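Local coordinates for catechol 1,2 dioxygenase (PDB 2XSU), which probably catalyses the iron(III)-dependent intradiol cleavage of catechol by dioxygen to cis,cis-muconate and forms a homodimer, at residues L75-H84 and W251-R259; D135-T146 and F284-V294. The protein carries 1 engineered substitution. All coordinates share one frame; numbering follows the deposited sequence.

Contact 1. Residues L75-H84 and W251-R259. Engineered in segment 75-84: Gly78 (natural residue Ala). With PIE (1,2-diacyl-sn-glycero-3-phosphoinositol), chain C.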
loop_
_atom_site.group_PDB
_atom_site.type_symbol
_atom_site.label_atom_id
_atom_site.label_comp_id
_atom_site.label_asym_id
_atom_site.label_seq_id
_atom_site.Cartn_x
_atom_site.Cartn_y
_atom_site.Cartn_z
ATOM N N LEU A 75 9.777 -6.373 -0.617
ATOM C CA LEU A 75 10.900 -6.227 0.276
ATOM C C LEU A 75 10.434 -5.971 1.719
ATOM O O LEU A 75 10.985 -6.543 2.679
ATOM C CB LEU A 75 11.800 -5.091 -0.236
ATOM C CG LEU A 75 13.223 -5.025 0.214
ATOM C CD1 LEU A 75 13.931 -6.354 -0.071
ATOM C CD2 LEU A 75 13.904 -3.865 -0.587
ATOM N N LEU A 76 9.421 -5.111 1.882
ATOM C CA LEU A 76 8.872 -4.805 3.199
ATOM C C LEU A 76 8.215 -6.029 3.828
ATOM O O LEU A 76 8.329 -6.232 5.039
ATOM C CB LEU A 76 7.840 -3.670 3.076
ATOM C CG LEU A 76 7.285 -3.184 4.440
ATOM C CD1 LEU A 76 8.392 -2.583 5.290
ATOM C CD2 LEU A 76 6.211 -2.154 4.154
ATOM N N ALA A 77 7.532 -6.837 3.003
ATOM C CA ALA A 77 6.958 -8.101 3.499
ATOM C C ALA A 77 8.039 -9.010 4.076
ATOM O O ALA A 77 7.833 -9.686 5.113
ATOM C CB ALA A 77 6.168 -8.804 2.389
ATOM N N GLY A 78 9.193 -9.049 3.415
ATOM C CA GLY A 78 10.333 -9.799 3.958
ATOM C C GLY A 78 10.833 -9.194 5.252
ATOM O O GLY A 78 10.916 -9.882 6.274
ATOM N N GLY A 79 11.122 -7.887 5.248
ATOM C CA GLY A 79 11.682 -7.234 6.437
ATOM C C GLY A 79 10.831 -7.233 7.704
ATOM O O GLY A 79 11.365 -7.338 8.803
ATOM N N LEU A 80 9.501 -7.116 7.565
ATOM C CA LEU A 80 8.630 -7.106 8.740
ATOM C C LEU A 80 8.395 -8.525 9.251
ATOM O O LEU A 80 7.853 -8.712 10.337
ATOM C CB LEU A 80 7.295 -6.408 8.428
ATOM C CG LEU A 80 7.443 -4.922 8.047
ATOM C CD1 LEU A 80 6.051 -4.356 7.819
ATOM C CD2 LEU A 80 8.191 -4.085 9.086
ATOM N N GLY A 81 8.787 -9.510 8.447
ATOM C CA GLY A 81 8.627 -10.915 8.823
ATOM C C GLY A 81 7.326 -11.572 8.371
ATOM O O GLY A 81 7.086 -12.750 8.674
ATOM N N LEU A 82 6.505 -10.850 7.606
ATOM C CA LEU A 82 5.305 -11.453 7.041
ATOM C C LEU A 82 5.637 -12.606 6.087
ATOM O O LEU A 82 4.960 -13.636 6.094
ATOM C CB LEU A 82 4.480 -10.372 6.312
ATOM C CG LEU A 82 3.305 -10.810 5.441
ATOM C CD1 LEU A 82 2.224 -11.483 6.283
ATOM C CD2 LEU A 82 2.718 -9.572 4.715
ATOM N N GLU A 83 6.664 -12.438 5.249
ATOM C CA GLU A 83 6.989 -13.486 4.289
ATOM C C GLU A 83 7.424 -14.776 5.022
ATOM O O GLU A 83 6.935 -15.868 4.717
ATOM C CB GLU A 83 8.087 -12.975 3.324
ATOM C CG GLU A 83 8.269 -13.916 2.144
ATOM C CD GLU A 83 9.189 -13.324 1.049
ATOM O OE1 GLU A 83 9.817 -12.268 1.305
ATOM O OE2 GLU A 83 9.246 -13.929 -0.052
ATOM N N HIS A 84 8.269 -14.619 6.031
ATOM C CA HIS A 84 8.650 -15.773 6.857
ATOM C C HIS A 84 7.432 -16.399 7.571
ATOM O O HIS A 84 7.343 -17.623 7.671
ATOM C CB HIS A 84 9.732 -15.333 7.867
ATOM C CG HIS A 84 10.060 -16.355 8.898
ATOM N ND1 HIS A 84 10.550 -17.609 8.584
ATOM C CD2 HIS A 84 9.999 -16.293 10.247
ATOM C CE1 HIS A 84 10.751 -18.284 9.706
ATOM N NE2 HIS A 84 10.446 -17.503 10.730
ATOM N N TRP A 251 22.809 -15.492 11.128
ATOM C CA TRP A 251 21.714 -15.709 12.077
ATOM C C TRP A 251 21.092 -14.375 12.536
ATOM O O TRP A 251 20.454 -14.289 13.609
ATOM C CB TRP A 251 22.220 -16.590 13.235
ATOM C CG TRP A 251 22.492 -17.993 12.762
ATOM C CD1 TRP A 251 23.711 -18.579 12.577
ATOM C CD2 TRP A 251 21.510 -18.982 12.438
ATOM N NE1 TRP A 251 23.547 -19.881 12.142
ATOM C CE2 TRP A 251 22.205 -20.150 12.043
ATOM C CE3 TRP A 251 20.109 -18.989 12.423
ATOM C CZ2 TRP A 251 21.548 -21.324 11.656
ATOM C CZ3 TRP A 251 19.447 -20.177 12.040
ATOM C CH2 TRP A 251 20.177 -21.316 11.657
ATOM N N ASP A 252 21.248 -13.350 11.687
ATOM C CA ASP A 252 20.734 -11.991 11.926
ATOM C C ASP A 252 20.212 -11.445 10.573
ATOM O O ASP A 252 20.433 -10.282 10.235
ATOM C CB ASP A 252 21.861 -11.101 12.472
ATOM C CG ASP A 252 21.393 -9.741 13.008
ATOM O OD1 ASP A 252 20.231 -9.574 13.446
ATOM O OD2 ASP A 252 22.251 -8.825 13.011
ATOM N N ASP A 253 19.543 -12.299 9.801
ATOM C CA ASP A 253 18.927 -11.923 8.513
ATOM C C ASP A 253 17.723 -11.021 8.758
ATOM O O ASP A 253 16.852 -11.409 9.539
ATOM C CB ASP A 253 18.466 -13.236 7.839
ATOM C CG ASP A 253 17.821 -13.044 6.465
ATOM O OD1 ASP A 253 17.809 -11.943 5.869
ATOM O OD2 ASP A 253 17.326 -14.070 5.933
ATOM N N PHE A 254 17.672 -9.849 8.117
ATOM C CA PHE A 254 16.544 -8.900 8.340
ATOM C C PHE A 254 15.216 -9.475 7.813
ATOM O O PHE A 254 14.153 -8.945 8.144
ATOM C CB PHE A 254 16.848 -7.506 7.740
ATOM C CG PHE A 254 16.222 -7.265 6.392
ATOM C CD1 PHE A 254 15.156 -6.384 6.262
ATOM C CD2 PHE A 254 16.684 -7.929 5.254
ATOM C CE1 PHE A 254 14.573 -6.177 4.995
ATOM C CE2 PHE A 254 16.097 -7.730 3.986
ATOM C CZ PHE A 254 15.041 -6.850 3.872
ATOM N N ALA A 255 15.290 -10.531 6.986
ATOM C CA ALA A 255 14.073 -11.219 6.486
ATOM C C ALA A 255 13.866 -12.623 7.093
ATOM O O ALA A 255 12.952 -13.342 6.713
ATOM C CB ALA A 255 14.058 -11.225 4.949
ATOM N N PHE A 256 14.682 -12.981 8.084
ATOM C CA PHE A 256 14.421 -14.198 8.902
ATOM C C PHE A 256 14.343 -15.526 8.146
ATOM O O PHE A 256 13.563 -16.416 8.532
ATOM C CB PHE A 256 13.147 -13.965 9.774
ATOM C CG PHE A 256 13.147 -12.634 10.410
ATOM C CD1 PHE A 256 13.931 -12.409 11.544
ATOM C CD2 PHE A 256 12.435 -11.567 9.840
ATOM C CE1 PHE A 256 13.992 -11.135 12.142
ATOM C CE2 PHE A 256 12.492 -10.277 10.427
ATOM C CZ PHE A 256 13.294 -10.083 11.571
ATOM N N ALA A 257 15.158 -15.685 7.109
ATOM C CA ALA A 257 15.051 -16.845 6.217
ATOM C C ALA A 257 15.973 -18.005 6.577
ATOM O O ALA A 257 15.745 -19.131 6.112
ATOM C CB ALA A 257 15.306 -16.412 4.778
ATOM N N THR A 258 17.013 -17.759 7.378
ATOM C CA THR A 258 17.981 -18.816 7.665
ATOM C C THR A 258 17.332 -19.922 8.504
ATOM O O THR A 258 16.530 -19.646 9.430
ATOM C CB THR A 258 19.201 -18.236 8.419
ATOM O OG1 THR A 258 19.713 -17.130 7.685
ATOM C CG2 THR A 258 20.348 -19.246 8.561
ATOM N N ARG A 259 17.667 -21.168 8.167
ATOM C CA ARG A 259 17.165 -22.371 8.862
ATOM C C ARG A 259 18.224 -23.413 8.983
ATOM O O ARG A 259 19.050 -23.573 8.086
ATOM C CB ARG A 259 16.098 -23.103 8.008
ATOM C CG ARG A 259 14.867 -22.358 7.750
ATOM C CD ARG A 259 13.898 -23.312 7.119
ATOM N NE ARG A 259 13.304 -24.207 8.101
ATOM C CZ ARG A 259 12.039 -24.596 8.043
ATOM N NH1 ARG A 259 11.266 -24.180 7.040
ATOM N NH2 ARG A 259 11.537 -25.387 9.002
HETATM P P PIE C . 9.995 8.279 6.364
HETATM O O11 PIE C . 9.869 9.575 7.014
HETATM O O12 PIE C . 9.206 7.057 7.201
HETATM O O13 PIE C . 11.683 7.902 6.569
HETATM O O14 PIE C . 9.894 8.155 4.906
HETATM C C1 PIE C . 9.627 9.176 8.482
HETATM C C2 PIE C . 8.084 9.215 8.531
HETATM C C3 PIE C . 7.654 7.805 8.953
HETATM O O31 PIE C . 6.424 7.369 8.337
HETATM O O32 PIE C . 7.031 5.263 7.846
HETATM C C31 PIE C . 6.273 6.018 8.451
HETATM C C32 PIE C . 5.154 5.451 9.324
HETATM C C33 PIE C . 4.183 4.619 8.491
HETATM C C34 PIE C . 4.447 3.122 8.655
HETATM C C35 PIE C . 3.129 2.351 8.699
HETATM C C36 PIE C . 3.216 1.051 7.904
HETATM C C37 PIE C . 3.467 -0.128 8.842
HETATM C C38 PIE C . 2.894 -1.417 8.259
HETATM C C39 PIE C . 2.511 -2.288 9.275
HETATM C C40 PIE C . 1.580 -3.310 9.091
HETATM C C41 PIE C . 0.958 -3.554 7.873
HETATM C C42 PIE C . 1.513 -4.825 7.219
HETATM O O21 PIE C . 7.508 10.275 9.399
HETATM O O22 PIE C . 8.918 10.279 11.182
HETATM C C21 PIE C . 7.763 10.247 10.755
HETATM C C22 PIE C . 6.625 10.262 11.793
HETATM C C23 PIE C . 5.330 9.522 11.451
HETATM C C24 PIE C . 4.307 9.673 12.586
HETATM C C25 PIE C . 3.887 8.313 13.152
HETATM C C26 PIE C . 3.010 7.559 12.152
HETATM C C27 PIE C . 2.499 6.248 12.738
HETATM C C28 PIE C . 2.075 5.281 11.631
HETATM C C29 PIE C . 0.579 5.400 11.340
HETATM C C47 PIE C . 0.084 4.278 10.428
HETATM C C48 PIE C . -1.406 4.461 10.145
HETATM C C49 PIE C . -2.059 3.145 9.717
HETATM C C50 PIE C . -3.063 3.344 8.576
HETATM C C51 PIE C . -2.459 3.026 7.198
HETATM C "C1'" PIE C . 11.479 9.642 1.924
HETATM C "C2'" PIE C . 10.885 11.017 1.999
HETATM C "C3'" PIE C . 10.863 11.456 3.475
HETATM C "C4'" PIE C . 10.129 10.495 4.317
HETATM C "C5'" PIE C . 10.701 9.078 4.189
HETATM C "C6'" PIE C . 10.654 8.627 2.705
HETATM O "O1'" PIE C . 11.456 9.179 0.563
HETATM O "O2'" PIE C . 11.637 11.967 1.264
HETATM O "O3'" PIE C . 10.283 12.762 3.598
HETATM O "O4'" PIE C . 8.931 10.654 5.047
HETATM O "O6'" PIE C . 11.258 7.331 2.590
HETATM C C52 PIE C . -1.832 1.624 7.108
HETATM C C53 PIE C . -2.875 0.547 6.812
HETATM C C54 PIE C . -3.471 0.707 5.410
HETATM C C55 PIE C . -3.631 -0.651 4.722
HETATM C C43 PIE C . 2.648 -4.515 6.230
HETATM C C44 PIE C . 2.467 -5.245 4.899
HETATM C C45 PIE C . 3.772 -5.917 4.475
HETATM C C46 PIE C . 4.293 -5.305 3.182
HETATM O O HOH W 1 10.286 -12.554 6.195
#
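One face of the His84 imidazole carries the carbonyl O of Phe256, 3.2 Å above the ring plane and displaced toward the rim. The approach to ND1 is too poorly angled for a hydrogen bond, and an off-centre CH-pi contact adds CB of Phe256, 4.3 Å from the ring centroid. The Phe256 ring in turn presents its edge to the carbonyls of Gly78 and Gly79, with CE2 3.5 Å from Gly79 O, while Asp253 O and the Phe254 carbonyl carbon lie over one of its faces. Phe254 meets Leu75 CD1 at its edge, has Ala255 CB over a face, and brings CE1 obliquely to 3.4 Å from Gly79 CA.

Polar linkage runs through a water, which donates to Gly78 O and Ala255 O and accepts from His84 N; directly, there is a C-H...O contact of 3.4 Å from Ala255 CA to Gly78 O; position 78 is an engineered glycine. The loop is shaped by an Asx turn in which Asp253 OD1 accepts from Ala255 N, and Arg222 pairs with that carboxylate. Leu76, Ala77, Leu80 and Leu82 instead contact the phospholipid tail.

Carbonyls thus crowd the junction: Gly79 O and Phe254 O, both acceptors, stand 3.3 Å apart. Arg218 donates to Gly79 O and weakly to Phe254 O, which probably offsets their mutual repulsion and ties the helical N-terminal region to the catalytic domain.

Contact 2. Residues D135-T146 and F284-V294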
loop_
_atom_site.group_PDB
_atom_site.type_symbol
_atom_site.label_atom_id
_atom_site.label_comp_id
_atom_site.label_asym_id
_atom_site.label_seq_id
_atom_site.Cartn_x
_atom_site.Cartn_y
_atom_site.Cartn_z
ATOM N N ASP A 135 35.517 -14.404 -6.235
ATOM C CA ASP A 135 35.838 -15.843 -6.253
ATOM C C ASP A 135 34.883 -16.610 -7.167
ATOM O O ASP A 135 33.669 -16.325 -7.217
ATOM C CB ASP A 135 35.736 -16.476 -4.856
ATOM C CG ASP A 135 36.806 -15.993 -3.890
ATOM O OD1 ASP A 135 37.844 -15.463 -4.330
ATOM O OD2 ASP A 135 36.610 -16.214 -2.681
ATOM N N THR A 136 35.446 -17.573 -7.893
ATOM C CA THR A 136 34.656 -18.570 -8.604
ATOM C C THR A 136 34.034 -19.551 -7.593
ATOM O O THR A 136 34.651 -19.914 -6.583
ATOM C CB THR A 136 35.566 -19.357 -9.568
ATOM O OG1 THR A 136 36.027 -18.474 -10.590
ATOM C CG2 THR A 136 34.813 -20.473 -10.222
ATOM N N LEU A 137 32.774 -19.925 -7.835
ATOM C CA LEU A 137 32.056 -20.904 -7.010
ATOM C C LEU A 137 31.468 -21.981 -7.904
ATOM O O LEU A 137 30.812 -21.659 -8.894
ATOM C CB LEU A 137 30.900 -20.216 -6.252
ATOM C CG LEU A 137 29.905 -21.132 -5.539
ATOM C CD1 LEU A 137 30.556 -21.933 -4.408
ATOM C CD2 LEU A 137 28.759 -20.272 -4.981
ATOM N N ILE A 138 31.705 -23.242 -7.548
ATOM C CA ILE A 138 30.963 -24.367 -8.122
ATOM C C ILE A 138 29.966 -24.865 -7.083
ATOM O O ILE A 138 30.337 -25.136 -5.906
ATOM C CB ILE A 138 31.903 -25.518 -8.519
ATOM C CG1 ILE A 138 32.729 -25.078 -9.736
ATOM C CG2 ILE A 138 31.085 -26.809 -8.770
ATOM C CD1 ILE A 138 33.852 -26.040 -10.172
ATOM N N ILE A 139 28.705 -24.969 -7.503
ATOM C CA ILE A 139 27.658 -25.564 -6.689
ATOM C C ILE A 139 27.252 -26.847 -7.345
ATOM O O ILE A 139 27.014 -26.877 -8.566
ATOM C CB ILE A 139 26.370 -24.691 -6.643
ATOM C CG1 ILE A 139 26.723 -23.256 -6.263
ATOM C CG2 ILE A 139 25.349 -25.295 -5.705
ATOM C CD1 ILE A 139 25.547 -22.279 -6.453
ATOM N N GLU A 140 27.160 -27.922 -6.575
ATOM C CA GLU A 140 26.607 -29.157 -7.129
ATOM C C GLU A 140 25.813 -29.968 -6.143
ATOM O O GLU A 140 25.949 -29.792 -4.920
ATOM C CB GLU A 140 27.637 -30.005 -7.856
ATOM C CG GLU A 140 28.669 -30.665 -7.025
ATOM C CD GLU A 140 29.834 -31.200 -7.898
ATOM O OE1 GLU A 140 30.948 -31.298 -7.399
ATOM O OE2 GLU A 140 29.640 -31.509 -9.089
ATOM N N GLY A 141 24.919 -30.784 -6.684
ATOM C CA GLY A 141 24.053 -31.586 -5.848
ATOM C C GLY A 141 23.323 -32.642 -6.636
ATOM O O GLY A 141 23.317 -32.617 -7.867
ATOM N N THR A 142 22.709 -33.555 -5.890
ATOM C CA THR A 142 21.841 -34.578 -6.434
ATOM C C THR A 142 20.430 -34.305 -5.935
ATOM O O THR A 142 20.241 -33.956 -4.755
ATOM C CB THR A 142 22.324 -35.963 -5.958
ATOM O OG1 THR A 142 23.704 -36.145 -6.328
ATOM C CG2 THR A 142 21.468 -37.102 -6.577
ATOM N N VAL A 143 19.440 -34.482 -6.808
ATOM C CA VAL A 143 18.039 -34.346 -6.422
ATOM C C VAL A 143 17.463 -35.756 -6.290
ATOM O O VAL A 143 17.544 -36.557 -7.225
ATOM C CB VAL A 143 17.230 -33.507 -7.435
ATOM C CG1 VAL A 143 15.744 -33.381 -7.004
ATOM C CG2 VAL A 143 17.877 -32.104 -7.603
ATOM N N THR A 144 16.909 -36.049 -5.118
ATOM C CA THR A 144 16.393 -37.392 -4.814
ATOM C C THR A 144 15.005 -37.325 -4.192
ATOM O O THR A 144 14.530 -36.246 -3.787
ATOM C CB THR A 144 17.317 -38.149 -3.828
ATOM O OG1 THR A 144 17.380 -37.467 -2.565
ATOM C CG2 THR A 144 18.715 -38.334 -4.390
ATOM N N ASP A 145 14.359 -38.488 -4.095
ATOM C CA ASP A 145 13.169 -38.606 -3.256
ATOM C C ASP A 145 13.607 -38.826 -1.796
ATOM O O ASP A 145 14.808 -38.870 -1.505
ATOM C CB ASP A 145 12.239 -39.717 -3.781
ATOM C CG ASP A 145 12.841 -41.110 -3.673
ATOM O OD1 ASP A 145 13.853 -41.315 -2.968
ATOM O OD2 ASP A 145 12.258 -42.019 -4.307
ATOM N N THR A 146 12.654 -38.980 -0.877
ATOM C CA THR A 146 13.010 -39.142 0.549
ATOM C C THR A 146 13.755 -40.439 0.903
ATOM O O THR A 146 14.335 -40.535 1.995
ATOM C CB THR A 146 11.791 -38.998 1.479
ATOM O OG1 THR A 146 10.761 -39.888 1.038
ATOM C CG2 THR A 146 11.277 -37.548 1.467
ATOM N N PHE A 284 39.189 -22.230 -6.363
ATOM C CA PHE A 284 37.774 -21.866 -6.350
ATOM C C PHE A 284 37.123 -22.358 -5.068
ATOM O O PHE A 284 37.709 -23.121 -4.282
ATOM C CB PHE A 284 37.040 -22.421 -7.604
ATOM C CG PHE A 284 37.105 -23.924 -7.751
ATOM C CD1 PHE A 284 36.041 -24.722 -7.350
ATOM C CD2 PHE A 284 38.239 -24.549 -8.290
ATOM C CE1 PHE A 284 36.067 -26.085 -7.459
ATOM C CE2 PHE A 284 38.278 -25.947 -8.422
ATOM C CZ PHE A 284 37.198 -26.714 -8.002
ATOM N N LYS A 285 35.886 -21.912 -4.856
ATOM C CA LYS A 285 35.084 -22.374 -3.747
ATOM C C LYS A 285 34.119 -23.402 -4.254
ATOM O O LYS A 285 33.678 -23.317 -5.422
ATOM C CB LYS A 285 34.313 -21.201 -3.132
ATOM C CG LYS A 285 35.211 -20.071 -2.615
ATOM C CD LYS A 285 35.755 -20.357 -1.247
ATOM C CE LYS A 285 36.272 -19.072 -0.639
ATOM N NZ LYS A 285 37.554 -18.646 -1.277
ATOM N N HIS A 286 33.806 -24.359 -3.394
ATOM C CA HIS A 286 32.881 -25.434 -3.733
ATOM C C HIS A 286 31.797 -25.656 -2.679
ATOM O O HIS A 286 32.088 -25.810 -1.487
ATOM C CB HIS A 286 33.652 -26.743 -3.968
ATOM C CG HIS A 286 32.788 -27.862 -4.443
ATOM N ND1 HIS A 286 32.016 -28.620 -3.593
ATOM C CD2 HIS A 286 32.574 -28.354 -5.690
ATOM C CE1 HIS A 286 31.359 -29.533 -4.291
ATOM N NE2 HIS A 286 31.699 -29.406 -5.564
ATOM N N ILE A 287 30.538 -25.702 -3.125
ATOM C CA ILE A 287 29.410 -25.987 -2.233
ATOM C C ILE A 287 28.632 -27.180 -2.749
ATOM O O ILE A 287 28.330 -27.263 -3.956
ATOM C CB ILE A 287 28.495 -24.747 -2.093
ATOM C CG1 ILE A 287 29.224 -23.705 -1.239
ATOM C CG2 ILE A 287 27.121 -25.140 -1.496
ATOM C CD1 ILE A 287 28.536 -22.369 -1.152
ATOM N N THR A 288 28.353 -28.126 -1.844
ATOM C CA THR A 288 27.426 -29.212 -2.105
ATOM C C THR A 288 26.074 -28.851 -1.518
ATOM O O THR A 288 25.967 -28.543 -0.314
ATOM C CB THR A 288 27.921 -30.566 -1.490
ATOM O OG1 THR A 288 29.200 -30.900 -2.053
ATOM C CG2 THR A 288 26.930 -31.720 -1.771
ATOM N N PHE A 289 25.047 -28.877 -2.362
ATOM C CA PHE A 289 23.690 -28.712 -1.889
ATOM C C PHE A 289 22.765 -29.748 -2.563
ATOM O O PHE A 289 22.303 -29.561 -3.711
ATOM C CB PHE A 289 23.226 -27.268 -2.126
ATOM C CG PHE A 289 21.877 -26.951 -1.510
ATOM C CD1 PHE A 289 21.735 -26.875 -0.125
ATOM C CD2 PHE A 289 20.763 -26.697 -2.330
ATOM C CE1 PHE A 289 20.479 -26.563 0.452
ATOM C CE2 PHE A 289 19.508 -26.401 -1.766
ATOM C CZ PHE A 289 19.374 -26.337 -0.373
ATOM N N ASN A 290 22.531 -30.848 -1.849
ATOM C CA ASN A 290 21.592 -31.877 -2.284
ATOM C C ASN A 290 20.178 -31.479 -1.929
ATOM O O ASN A 290 19.938 -30.720 -0.954
ATOM C CB ASN A 290 21.953 -33.238 -1.665
ATOM C CG ASN A 290 23.353 -33.654 -2.000
ATOM O OD1 ASN A 290 23.785 -33.552 -3.162
ATOM N ND2 ASN A 290 24.100 -34.089 -0.989
ATOM N N VAL A 291 19.241 -31.938 -2.742
ATOM C CA VAL A 291 17.843 -31.614 -2.541
ATOM C C VAL A 291 17.025 -32.893 -2.473
ATOM O O VAL A 291 17.143 -33.757 -3.343
ATOM C CB VAL A 291 17.296 -30.726 -3.668
ATOM C CG1 VAL A 291 15.807 -30.487 -3.481
ATOM C CG2 VAL A 291 18.023 -29.374 -3.686
ATOM N N GLU A 292 16.196 -32.988 -1.446
ATOM C CA GLU A 292 15.254 -34.100 -1.306
ATOM C C GLU A 292 13.829 -33.584 -1.472
ATOM O O GLU A 292 13.378 -32.681 -0.740
ATOM C CB GLU A 292 15.453 -34.748 0.067
ATOM C CG GLU A 292 14.484 -35.836 0.451
ATOM C CD GLU A 292 14.791 -36.387 1.847
ATOM O OE1 GLU A 292 15.819 -37.085 2.003
ATOM O OE2 GLU A 292 14.024 -36.086 2.793
ATOM N N LEU A 293 13.121 -34.157 -2.438
ATOM C CA LEU A 293 11.736 -33.798 -2.726
ATOM C C LEU A 293 10.758 -34.827 -2.155
ATOM O O LEU A 293 11.063 -36.035 -2.099
ATOM C CB LEU A 293 11.511 -33.666 -4.244
ATOM C CG LEU A 293 12.328 -32.613 -4.985
ATOM C CD1 LEU A 293 12.017 -32.685 -6.490
ATOM C CD2 LEU A 293 12.009 -31.230 -4.435
ATOM N N VAL A 294 9.599 -34.335 -1.738
ATOM C CA VAL A 294 8.531 -35.174 -1.172
ATOM C C VAL A 294 7.553 -35.534 -2.297
ATOM O O VAL A 294 7.211 -34.694 -3.125
ATOM C CB VAL A 294 7.812 -34.429 -0.014
ATOM C CG1 VAL A 294 6.640 -35.247 0.552
ATOM C CG2 VAL A 294 8.811 -34.076 1.110
HETATM O O HOH W 2 25.540 -35.093 -4.426
HETATM O O HOH W 3 9.881 -38.511 -1.875
#
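Glu140 turns CG between its backbone N and carbonyl carbon (chi1 70°) and then runs extended, while His286 places its ring anti to the backbone N (chi1 -175°); together these torsions bring carboxylate and imidazole edge together on one face of the sheet. His286 NE2 donates to Glu140 OE1 over 2.7 Å, nearly straight at 167°. The oxygen lies close to the ring plane but is met on its anti side, somewhat out of the carboxylate plane. Arg278 forms a salt bridge to the same OE1, which probably stabilises the negative charge. Ile138 O sits over a face of the imidazole, and Ile138 CD1 approaches Phe284 CE1 obliquely at 3.5 Å.

The other face is largely apolar: Leu137 CD1 touches Ile287 CD1 at 3.9 Å and Val143 CG1 meets Leu293 CD1 at 3.8 Å. Near the start of both strands the Lys285 side chain, bent twice, carries NZ to a salt bridge with Asp135 OD2 (3.0 Å) and to a second one with Asp268.

Parallel backbone bonds alternate along both strands, and the register carries through, but one bond is replaced: the N-H of Thr142, which regular pairing would direct to Phe289 O, goes to the side-chain OD1 of Asn290 (2.9 Å), and a water links that oxygen to Thr142 OG1. Phe289 O accepts from Tyr191 OH instead. Gly141 passes close by, its CA 3.4 Å from Phe289 O.

Strand 190-196 continues the sheet beyond residues 136-145 and strand 263-269 beyond residues 284-293. Ile139 and Ile287 both pack on Phe242 of strand 238-244, an arrangement consistent with the beta-sandwich core of intradiol dioxygenases.

Overall arrangement
The two contacts interleave along the chain: 75-84, 135-146, 251-259 and then 284-294. Their centres lie 23 Å apart and their nearest atoms about 8 Å, so they do not touch. Contact 1 joins the helices of the N-terminal region to the loop between strands 238-244 and 263-269; contact 2 pairs two strands of the mixed sheet to which those strands also belong, with 263-269 running antiparallel to 284-293. The side chains of Leu75 in contact 1 and Ile139 in contact 2 lie about 8 Å and 13 Å from the iron(III) ion. Contact 1 also borders the phospholipid and the second subunit, whereas contact 2 lies within the beta sheet of the catalytic domain, untouched by the other chain.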